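Local coordinates for protein SMG-7 (Caenorhabditis elegans, PDB 3ZHE), which pairs with SMG5 through its 14-3-3-like domain and acts in nonsense-mediated mRNA decay, and may, like its family, bind telomeric DNA and telomerase RNA, at residues R44-W50 against Y131-R135; S86-H90 against Q105-T109; H90-P96 against F113-I119. One frame throughout, in Å; residues are numbered along the deposited sequence.

Interaction 1 of 3, residues R44-W50 against Y131-R135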
loop_
_atom_site.group_PDB
_atom_site.type_symbol
_atom_site.label_atom_id
_atom_site.label_comp_id
_atom_site.label_asym_id
_atom_site.label_seq_id
_atom_site.Cartn_x
_atom_site.Cartn_y
_atom_site.Cartn_z
ATOM N N ARG B 44 -6.281 22.439 -1.916
ATOM C CA ARG B 44 -4.909 21.937 -2.009
ATOM C C ARG B 44 -4.114 22.115 -0.715
ATOM O O ARG B 44 -3.106 22.821 -0.689
ATOM C CB ARG B 44 -4.169 22.580 -3.188
ATOM C CG ARG B 44 -4.701 22.177 -4.556
ATOM C CD ARG B 44 -4.817 20.662 -4.701
ATOM N NE ARG B 44 -3.536 19.972 -4.563
ATOM C CZ ARG B 44 -2.747 19.644 -5.581
ATOM N NH1 ARG B 44 -3.099 19.950 -6.822
ATOM N NH2 ARG B 44 -1.603 19.011 -5.359
ATOM N N PHE B 45 -4.573 21.472 0.355
ATOM C CA PHE B 45 -3.897 21.556 1.646
ATOM C C PHE B 45 -2.677 20.637 1.707
ATOM O O PHE B 45 -1.833 20.773 2.595
ATOM C CB PHE B 45 -4.861 21.239 2.794
ATOM C CG PHE B 45 -5.712 22.407 3.219
ATOM C CD1 PHE B 45 -5.691 23.598 2.512
ATOM C CD2 PHE B 45 -6.523 22.314 4.341
ATOM C CE1 PHE B 45 -6.472 24.669 2.910
ATOM C CE2 PHE B 45 -7.303 23.382 4.742
ATOM C CZ PHE B 45 -7.278 24.561 4.026
ATOM N N ASP B 46 -2.595 19.698 0.770
ATOM C CA ASP B 46 -1.413 18.850 0.643
ATOM C C ASP B 46 -0.207 19.710 0.273
ATOM O O ASP B 46 0.898 19.510 0.791
ATOM C CB ASP B 46 -1.642 17.761 -0.408
ATOM C CG ASP B 46 -2.102 18.323 -1.739
ATOM O OD1 ASP B 46 -2.747 19.394 -1.738
ATOM O OD2 ASP B 46 -1.821 17.697 -2.784
ATOM N N VAL B 47 -0.434 20.674 -0.615
ATOM C CA VAL B 47 0.601 21.618 -1.024
ATOM C C VAL B 47 1.047 22.487 0.146
ATOM O O VAL B 47 2.233 22.764 0.300
ATOM C CB VAL B 47 0.121 22.522 -2.181
ATOM C CG1 VAL B 47 1.086 23.680 -2.406
ATOM C CG2 VAL B 47 -0.049 21.712 -3.454
ATOM N N LYS B 48 0.095 22.912 0.971
ATOM C CA LYS B 48 0.415 23.733 2.135
ATOM C C LYS B 48 1.223 22.927 3.153
ATOM O O LYS B 48 2.182 23.432 3.750
ATOM C CB LYS B 48 -0.861 24.292 2.771
ATOM C CG LYS B 48 -1.711 25.125 1.819
ATOM C CD LYS B 48 -2.637 26.065 2.575
ATOM C CE LYS B 48 -3.294 27.072 1.642
ATOM N NZ LYS B 48 -4.029 28.127 2.392
ATOM N N PHE B 49 0.826 21.669 3.326
ATOM C CA PHE B 49 1.510 20.729 4.204
ATOM C C PHE B 49 2.965 20.590 3.783
ATOM O O PHE B 49 3.888 20.825 4.576
ATOM C CB PHE B 49 0.817 19.366 4.123
ATOM C CG PHE B 49 1.243 18.394 5.186
ATOM C CD1 PHE B 49 2.347 17.576 4.998
ATOM C CD2 PHE B 49 0.527 18.282 6.367
ATOM C CE1 PHE B 49 2.736 16.675 5.974
ATOM C CE2 PHE B 49 0.909 17.382 7.346
ATOM C CZ PHE B 49 2.015 16.578 7.149
ATOM N N TRP B 50 3.165 20.211 2.524
ATOM C CA TRP B 50 4.511 20.059 1.993
ATOM C C TRP B 50 5.286 21.375 2.026
ATOM O O TRP B 50 6.507 21.375 2.118
ATOM C CB TRP B 50 4.483 19.509 0.566
ATOM C CG TRP B 50 5.839 19.513 -0.069
ATOM C CD1 TRP B 50 6.289 20.362 -1.037
ATOM C CD2 TRP B 50 6.937 18.648 0.249
ATOM N NE1 TRP B 50 7.595 20.067 -1.354
ATOM C CE2 TRP B 50 8.015 19.019 -0.578
ATOM C CE3 TRP B 50 7.107 17.590 1.147
ATOM C CZ2 TRP B 50 9.249 18.367 -0.533
ATOM C CZ3 TRP B 50 8.330 16.944 1.188
ATOM C CH2 TRP B 50 9.385 17.335 0.355
ATOM N N TYR B 131 0.280 13.273 -5.266
ATOM C CA TYR B 131 1.096 14.308 -4.640
ATOM C C TYR B 131 1.901 13.748 -3.468
ATOM O O TYR B 131 3.103 13.995 -3.352
ATOM C CB TYR B 131 0.225 15.478 -4.177
ATOM C CG TYR B 131 1.017 16.699 -3.766
ATOM C CD1 TYR B 131 1.422 17.634 -4.707
ATOM C CD2 TYR B 131 1.360 16.913 -2.437
ATOM C CE1 TYR B 131 2.146 18.750 -4.338
ATOM C CE2 TYR B 131 2.086 18.028 -2.057
ATOM C CZ TYR B 131 2.475 18.943 -3.013
ATOM O OH TYR B 131 3.197 20.055 -2.643
ATOM N N VAL B 132 1.228 12.995 -2.604
ATOM C CA VAL B 132 1.877 12.346 -1.469
ATOM C C VAL B 132 3.030 11.458 -1.933
ATOM O O VAL B 132 4.135 11.514 -1.382
ATOM C CB VAL B 132 0.866 11.515 -0.647
ATOM C CG1 VAL B 132 1.585 10.572 0.307
ATOM C CG2 VAL B 132 -0.088 12.433 0.104
ATOM N N LEU B 133 2.770 10.651 -2.959
ATOM C CA LEU B 133 3.806 9.803 -3.543
ATOM C C LEU B 133 4.970 10.629 -4.096
ATOM O O LEU B 133 6.140 10.268 -3.923
ATOM C CB LEU B 133 3.213 8.916 -4.640
ATOM C CG LEU B 133 2.286 7.801 -4.153
ATOM C CD1 LEU B 133 1.606 7.107 -5.323
ATOM C CD2 LEU B 133 3.065 6.802 -3.312
ATOM N N LEU B 134 4.640 11.739 -4.752
ATOM C CA LEU B 134 5.647 12.653 -5.286
ATOM C C LEU B 134 6.580 13.152 -4.186
ATOM O O LEU B 134 7.808 13.085 -4.312
ATOM C CB LEU B 134 4.974 13.844 -5.976
ATOM C CG LEU B 134 5.854 15.071 -6.239
ATOM C CD1 LEU B 134 6.919 14.777 -7.288
ATOM C CD2 LEU B 134 5.009 16.273 -6.645
ATOM N N ARG B 135 5.990 13.640 -3.100
ATOM C CA ARG B 135 6.772 14.220 -2.012
ATOM C C ARG B 135 7.553 13.182 -1.205
ATOM O O ARG B 135 8.644 13.474 -0.706
ATOM C CB ARG B 135 5.892 15.083 -1.103
ATOM C CG ARG B 135 5.317 16.308 -1.799
ATOM C CD ARG B 135 6.339 16.933 -2.738
ATOM N NE ARG B 135 5.826 18.129 -3.397
ATOM C CZ ARG B 135 6.506 18.836 -4.294
ATOM N NH1 ARG B 135 7.730 18.466 -4.646
ATOM N NH2 ARG B 135 5.960 19.913 -4.843
#

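Interaction 2 of 3, residues S86-H90 against Q105-T109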
loop_
_atom_site.group_PDB
_atom_site.type_symbol
_atom_site.label_atom_id
_atom_site.label_comp_id
_atom_site.label_asym_id
_atom_site.label_seq_id
_atom_site.Cartn_x
_atom_site.Cartn_y
_atom_site.Cartn_z
ATOM N N SER B 86 -0.577 10.389 5.139
ATOM C CA SER B 86 -1.183 9.425 4.224
ATOM C C SER B 86 -2.049 8.417 4.974
ATOM O O SER B 86 -3.202 8.167 4.602
ATOM C CB SER B 86 -0.105 8.685 3.428
ATOM O OG SER B 86 -0.682 7.726 2.558
ATOM N N LEU B 87 -1.490 7.850 6.038
ATOM C CA LEU B 87 -2.198 6.851 6.831
ATOM C C LEU B 87 -3.437 7.413 7.524
ATOM O O LEU B 87 -4.469 6.747 7.607
ATOM C CB LEU B 87 -1.258 6.214 7.853
ATOM C CG LEU B 87 -0.154 5.356 7.238
ATOM C CD1 LEU B 87 0.697 4.721 8.321
ATOM C CD2 LEU B 87 -0.768 4.298 6.342
ATOM N N LEU B 88 -3.328 8.640 8.023
ATOM C CA LEU B 88 -4.458 9.307 8.659
ATOM C C LEU B 88 -5.572 9.564 7.654
ATOM O O LEU B 88 -6.752 9.496 7.998
ATOM C CB LEU B 88 -4.030 10.618 9.322
ATOM C CG LEU B 88 -3.566 10.524 10.776
ATOM C CD1 LEU B 88 -3.127 11.886 11.293
ATOM C CD2 LEU B 88 -4.676 9.956 11.643
ATOM N N VAL B 89 -5.197 9.860 6.414
ATOM C CA VAL B 89 -6.190 10.013 5.356
ATOM C C VAL B 89 -6.870 8.678 5.050
ATOM O O VAL B 89 -8.098 8.610 4.959
ATOM C CB VAL B 89 -5.585 10.621 4.076
ATOM C CG1 VAL B 89 -6.471 10.326 2.875
ATOM C CG2 VAL B 89 -5.396 12.120 4.252
ATOM N N HIS B 90 -6.072 7.620 4.914
ATOM C CA HIS B 90 -6.610 6.284 4.654
ATOM C C HIS B 90 -7.551 5.819 5.761
ATOM O O HIS B 90 -8.588 5.214 5.496
ATOM C CB HIS B 90 -5.476 5.272 4.502
ATOM C CG HIS B 90 -4.918 5.189 3.116
ATOM N ND1 HIS B 90 -3.565 5.223 2.857
ATOM C CD2 HIS B 90 -5.529 5.060 1.916
ATOM C CE1 HIS B 90 -3.368 5.126 1.554
ATOM N NE2 HIS B 90 -4.543 5.026 0.960
ATOM N N GLN B 105 3.299 0.961 3.514
ATOM C CA GLN B 105 3.527 1.815 4.676
ATOM C C GLN B 105 2.709 3.098 4.581
ATOM O O GLN B 105 2.356 3.699 5.595
ATOM C CB GLN B 105 5.012 2.150 4.817
ATOM C CG GLN B 105 5.881 0.953 5.145
ATOM C CD GLN B 105 6.758 0.527 3.985
ATOM O OE1 GLN B 105 7.314 1.362 3.272
ATOM N NE2 GLN B 105 6.884 -0.780 3.789
ATOM N N LEU B 106 2.418 3.512 3.353
ATOM C CA LEU B 106 1.578 4.675 3.119
ATOM C C LEU B 106 0.146 4.214 2.916
ATOM O O LEU B 106 -0.794 4.995 3.049
ATOM C CB LEU B 106 2.035 5.421 1.866
ATOM C CG LEU B 106 3.534 5.616 1.637
ATOM C CD1 LEU B 106 3.759 6.347 0.327
ATOM C CD2 LEU B 106 4.170 6.372 2.791
ATOM N N THR B 107 -0.008 2.933 2.601
ATOM C CA THR B 107 -1.285 2.409 2.135
ATOM C C THR B 107 -2.004 1.526 3.155
ATOM O O THR B 107 -3.197 1.711 3.405
ATOM C CB THR B 107 -1.101 1.599 0.832
ATOM O OG1 THR B 107 -0.377 2.383 -0.124
ATOM C CG2 THR B 107 -2.446 1.205 0.245
ATOM N N TRP B 108 -1.270 0.581 3.738
ATOM C CA TRP B 108 -1.861 -0.526 4.492
ATOM C C TRP B 108 -2.804 -1.316 3.593
ATOM O O TRP B 108 -2.610 -1.371 2.380
ATOM C CB TRP B 108 -2.577 -0.043 5.757
ATOM C CG TRP B 108 -1.642 0.326 6.865
ATOM C CD1 TRP B 108 -0.328 -0.026 6.980
ATOM C CD2 TRP B 108 -1.946 1.126 8.014
ATOM N NE1 TRP B 108 0.203 0.504 8.134
ATOM C CE2 TRP B 108 -0.770 1.216 8.785
ATOM C CE3 TRP B 108 -3.101 1.774 8.466
ATOM C CZ2 TRP B 108 -0.715 1.928 9.984
ATOM C CZ3 TRP B 108 -3.044 2.482 9.656
ATOM C CH2 TRP B 108 -1.860 2.553 10.401
ATOM N N THR B 109 -3.817 -1.933 4.190
ATOM C CA THR B 109 -4.778 -2.731 3.438
ATOM C C THR B 109 -6.195 -2.372 3.871
ATOM O O THR B 109 -6.393 -1.857 4.969
ATOM C CB THR B 109 -4.533 -4.238 3.646
ATOM O OG1 THR B 109 -4.509 -4.532 5.048
ATOM C CG2 THR B 109 -3.207 -4.650 3.023
#

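Interaction 3 of 3, residues H90-P96 against F113-I119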
loop_
_atom_site.group_PDB
_atom_site.type_symbol
_atom_site.label_atom_id
_atom_site.label_comp_id
_atom_site.label_asym_id
_atom_site.label_seq_id
_atom_site.Cartn_x
_atom_site.Cartn_y
_atom_site.Cartn_z
ATOM N N HIS B 90 -6.072 7.620 4.914
ATOM C CA HIS B 90 -6.610 6.284 4.654
ATOM C C HIS B 90 -7.551 5.819 5.761
ATOM O O HIS B 90 -8.588 5.214 5.496
ATOM C CB HIS B 90 -5.476 5.272 4.502
ATOM C CG HIS B 90 -4.918 5.189 3.116
ATOM N ND1 HIS B 90 -3.565 5.223 2.857
ATOM C CD2 HIS B 90 -5.529 5.060 1.916
ATOM C CE1 HIS B 90 -3.368 5.126 1.554
ATOM N NE2 HIS B 90 -4.543 5.026 0.960
ATOM N N TYR B 91 -7.172 6.115 6.998
ATOM C CA TYR B 91 -7.895 5.672 8.187
ATOM C C TYR B 91 -9.351 6.142 8.220
ATOM O O TYR B 91 -10.207 5.489 8.818
ATOM C CB TYR B 91 -7.160 6.175 9.433
ATOM C CG TYR B 91 -7.587 5.544 10.740
ATOM C CD1 TYR B 91 -6.982 4.383 11.200
ATOM C CD2 TYR B 91 -8.575 6.124 11.525
ATOM C CE1 TYR B 91 -7.357 3.807 12.397
ATOM C CE2 TYR B 91 -8.959 5.556 12.724
ATOM C CZ TYR B 91 -8.346 4.398 13.155
ATOM O OH TYR B 91 -8.724 3.829 14.350
ATOM N N HIS B 92 -9.627 7.270 7.573
ATOM C CA HIS B 92 -10.944 7.893 7.661
ATOM C C HIS B 92 -11.747 7.881 6.358
ATOM O O HIS B 92 -12.975 7.956 6.386
ATOM C CB HIS B 92 -10.821 9.327 8.188
ATOM C CG HIS B 92 -10.573 9.413 9.662
ATOM N ND1 HIS B 92 -11.575 9.678 10.571
ATOM C CD2 HIS B 92 -9.437 9.270 10.386
ATOM C CE1 HIS B 92 -11.068 9.694 11.790
ATOM N NE2 HIS B 92 -9.772 9.450 11.707
ATOM N N TYR B 93 -11.062 7.788 5.221
ATOM C CA TYR B 93 -11.738 7.859 3.926
ATOM C C TYR B 93 -11.416 6.682 3.009
ATOM O O TYR B 93 -10.282 6.207 2.967
ATOM C CB TYR B 93 -11.412 9.180 3.227
ATOM C CG TYR B 93 -12.042 10.381 3.891
ATOM C CD1 TYR B 93 -11.442 10.987 4.987
ATOM C CD2 TYR B 93 -13.239 10.904 3.425
ATOM C CE1 TYR B 93 -12.017 12.081 5.600
ATOM C CE2 TYR B 93 -13.822 12.001 4.031
ATOM C CZ TYR B 93 -13.206 12.585 5.117
ATOM O OH TYR B 93 -13.779 13.677 5.728
ATOM N N GLU B 94 -12.424 6.221 2.274
ATOM C CA GLU B 94 -12.260 5.089 1.364
ATOM C C GLU B 94 -11.410 5.451 0.152
ATOM O O GLU B 94 -11.935 5.685 -0.936
ATOM C CB GLU B 94 -13.620 4.572 0.893
ATOM C CG GLU B 94 -14.533 4.091 2.002
ATOM C CD GLU B 94 -15.802 3.463 1.466
ATOM O OE1 GLU B 94 -15.852 3.161 0.255
ATOM O OE2 GLU B 94 -16.753 3.272 2.254
ATOM N N ILE B 95 -10.097 5.488 0.342
ATOM C CA ILE B 95 -9.190 5.811 -0.750
ATOM C C ILE B 95 -8.991 4.603 -1.652
ATOM O O ILE B 95 -8.542 3.552 -1.195
ATOM C CB ILE B 95 -7.828 6.288 -0.235
ATOM C CG1 ILE B 95 -8.003 7.488 0.693
ATOM C CG2 ILE B 95 -6.918 6.647 -1.400
ATOM C CD1 ILE B 95 -8.696 8.663 0.036
ATOM N N PRO B 96 -9.335 4.752 -2.940
ATOM C CA PRO B 96 -9.225 3.680 -3.934
ATOM C C PRO B 96 -7.809 3.131 -4.049
ATOM O O PRO B 96 -6.845 3.859 -3.813
ATOM C CB PRO B 96 -9.610 4.381 -5.240
ATOM C CG PRO B 96 -10.496 5.500 -4.816
ATOM C CD PRO B 96 -9.920 5.978 -3.514
ATOM N N PHE B 113 -9.274 -1.260 8.409
ATOM C CA PHE B 113 -10.094 -0.092 8.717
ATOM C C PHE B 113 -11.548 -0.487 8.978
ATOM O O PHE B 113 -12.018 -1.513 8.490
ATOM C CB PHE B 113 -10.010 0.933 7.582
ATOM C CG PHE B 113 -8.603 1.232 7.135
ATOM C CD1 PHE B 113 -7.690 1.806 8.004
ATOM C CD2 PHE B 113 -8.199 0.949 5.840
ATOM C CE1 PHE B 113 -6.400 2.082 7.593
ATOM C CE2 PHE B 113 -6.910 1.226 5.423
ATOM C CZ PHE B 113 -6.010 1.792 6.302
ATOM N N LEU B 114 -12.255 0.330 9.755
ATOM C CA LEU B 114 -13.640 0.038 10.114
ATOM C C LEU B 114 -14.636 0.848 9.291
ATOM O O LEU B 114 -14.961 0.488 8.160
ATOM C CB LEU B 114 -13.871 0.308 11.600
ATOM N N ASN B 115 -15.117 1.942 9.872
ATOM C CA ASN B 115 -16.129 2.776 9.232
ATOM C C ASN B 115 -15.527 4.014 8.582
ATOM O O ASN B 115 -15.313 5.032 9.239
ATOM C CB ASN B 115 -17.204 3.184 10.240
ATOM C CG ASN B 115 -17.857 1.990 10.906
ATOM O OD1 ASN B 115 -18.713 1.330 10.318
ATOM N ND2 ASN B 115 -17.453 1.703 12.140
ATOM N N ARG B 116 -15.254 3.919 7.285
ATOM C CA ARG B 116 -14.674 5.027 6.538
ATOM C C ARG B 116 -15.737 5.766 5.734
ATOM O O ARG B 116 -16.621 5.148 5.143
ATOM C CB ARG B 116 -13.576 4.521 5.597
ATOM C CG ARG B 116 -12.470 3.748 6.291
ATOM C CD ARG B 116 -11.272 3.558 5.374
ATOM N NE ARG B 116 -11.471 2.505 4.381
ATOM C CZ ARG B 116 -10.565 2.159 3.470
ATOM N NH1 ARG B 116 -9.397 2.784 3.423
ATOM N NH2 ARG B 116 -10.825 1.188 2.606
ATOM N N LYS B 117 -15.647 7.092 5.721
ATOM C CA LYS B 117 -16.519 7.902 4.881
ATOM C C LYS B 117 -16.193 7.631 3.420
ATOM O O LYS B 117 -15.023 7.587 3.040
ATOM C CB LYS B 117 -16.330 9.389 5.183
ATOM C CG LYS B 117 -16.737 9.802 6.583
ATOM C CD LYS B 117 -16.590 11.302 6.767
ATOM C CE LYS B 117 -16.922 11.722 8.188
ATOM N NZ LYS B 117 -16.778 13.191 8.365
ATOM N N PRO B 118 -17.227 7.443 2.590
ATOM C CA PRO B 118 -16.992 7.151 1.172
ATOM C C PRO B 118 -16.456 8.367 0.419
ATOM O O PRO B 118 -16.834 9.496 0.729
ATOM C CB PRO B 118 -18.386 6.779 0.661
ATOM C CG PRO B 118 -19.325 7.496 1.574
ATOM C CD PRO B 118 -18.662 7.494 2.921
ATOM N N ILE B 119 -15.575 8.134 -0.550
ATOM C CA ILE B 119 -15.073 9.210 -1.399
ATOM C C ILE B 119 -16.170 9.686 -2.347
ATOM O O ILE B 119 -16.805 8.882 -3.030
ATOM C CB ILE B 119 -13.833 8.769 -2.213
ATOM C CG1 ILE B 119 -12.577 8.814 -1.340
ATOM C CG2 ILE B 119 -13.638 9.659 -3.435
ATOM C CD1 ILE B 119 -12.230 10.197 -0.825
#

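Interaction 1 of 3, residues R44-W50 against Y131-R135
The 14-3-3-like domain of SMG-7 has helix 45-63 lying beside helix 122-142, and Trp50 of the first is stacked on Arg135 of the second. The guanidinium lies flat on the indole, planes 6° apart, with the centres of the two groups separated by 3.8 Å. This is an off-centre cation-pi contact. The aliphatic part of the arginine joins in: Arg135 CD sits over the indole face, 3.4 Å from the centroid of the five-membered ring. Leu134 CD2 closes the other face of the guanidinium, Asp138 takes NH1 in a salt bridge, and Arg135 NE makes a weak hydrogen bond of 3.3 Å to Tyr131 OH.

The two short segments run nearly parallel, at 18°, with axes 10.9 Å apart, a gap bridged by these long side chains; residues 131-135 fall within a predicted TPR repeat. One turn before Arg135, Tyr131 holds its CG anti to the backbone N (chi1 -169°), which carries the ring across to the start of helix 45-63. Asp46 OD2 sits over one face of this ring, 3.2 Å from Tyr131 CG. Arg44 grips the same carboxylate side-on, NE to Asp46 OD1 at 3.0 Å through the syn lone pair and NH2 to Asp46 OD2 at 2.9 Å, which probably eases the placing of a negative charge over the ring. The Arg44 guanidinium stands almost perpendicular to that ring and turns its NH2 edge to CD1. Val47 CG2 packs against Tyr131 CZ, and Trp50 CB meets the ring at its edge.

Interaction 2 of 3, residues S86-H90 against Q105-T109
Ser86 OG donates a hydrogen bond of 2.8 Å to the backbone oxygen of Leu106, reaching it because OG lies anti to the serine's own backbone N (chi1 179°). The donor stands 24° out of the carbonyl plane. One turn further along helix 68-92, His90 ND1 comes to the same Leu106 O, also at 2.8 Å, but with an N-H...O angle of 121°, so this second bond is weak. One carbonyl near the end of the short helix 104-107 is thus held by two side chains of the longer helix. The oxygen lies at the edge of the imidazole, while the next one, Thr107 O, sits over a ring face, 3.6 Å from His90 ND1.

Beyond the polar centre, Leu87 drives its two methyls between the backbone and an aromatic ring. Its CD2 approaches Gln105 O to 3.3 Å and also lies over the Trp108 indole, 3.9 Å from the centroid of the five-membered ring, a CH-pi contact; CD1 touches Trp108 CZ2 at 3.5 Å. Trp108 leaves the helix with positive phi, and its ring meets Tyr132 of the neighbouring SMG5 chain edge-to-face. With Trp108 replaced by an alanine, Leu87 would probably lose its aromatic cover and Tyr132 of SMG5 its ring partner, leaving a gap at the heterodimer interface.

Ser86 and His90 rest on Met129 and Leu106 on Leu133 of helix 122-142, while Leu88 packs on Met30 and Val89 on Phe33 of helix 22-35, Val89 also touching Phe128 of helix 122-142.

Interaction 3 of 3, residues H90-P96 against F113-I119
Tyr93 and Lys117 form a single parallel beta bridge, an isolated strand-like pairing in an otherwise helical domain. Its two hydrogen bonds run from Lys117 N to His92 O (2.9 Å) and from Glu94 N to Lys117 O (3.0 Å). Glu94 is also the centre of an inverse gamma turn.

Beside the bridge, Arg116 folds back under the C-terminal part of helix 68-92. A bend at chi3 (-78°) brings NH1 to His90 O at 3.3 Å, an almost straight bond (176°) lying in the guanidinium plane. This carbonyl probably favours the positive charge. The guanidinium is sandwiched, with Phe113 CD2 over one face and Glu94 CA over the other. Phe113 in turn receives His90 O over its ring face and touches Tyr91 CA.

The flanks are mixed. The aliphatic chain of Lys117 runs alongside the Tyr93 ring, pointing the same way, with CD 3.8 Å from Tyr93 OH; that hydroxyl also makes a weak hydrogen bond to Val34 O. Tyr91 packs on Val130 of the neighbouring SMG5 chain. Phe37 meets the Tyr93 ring and touches both isoleucines of the contact, whose tips meet at Ile95 CD1 and Ile119 CD1, 3.9 Å apart.

How the interactions relate
All three contacts lie on one side of the chain's centre, and interactions 2 and 3 both fall between the two segments of interaction 1 in sequence. Helix 68-92 carries residues 86-90 and 90-96, so interactions 2 and 3 share His90; their centres are about 10 Å apart and their segments alternate along the chain. Trp108 and Phe113 pack together where they meet. Interaction 1 lies about 15 Å from interaction 2, centre to centre, and touches it through Leu133 on Leu106; it is about 19 Å from interaction 3, without touching. Interaction 1 joins helices 45-63 and 122-142; interactions 2 and 3 fasten the connection between helices 68-92 and 122-142 onto helix 68-92 and reach SMG5.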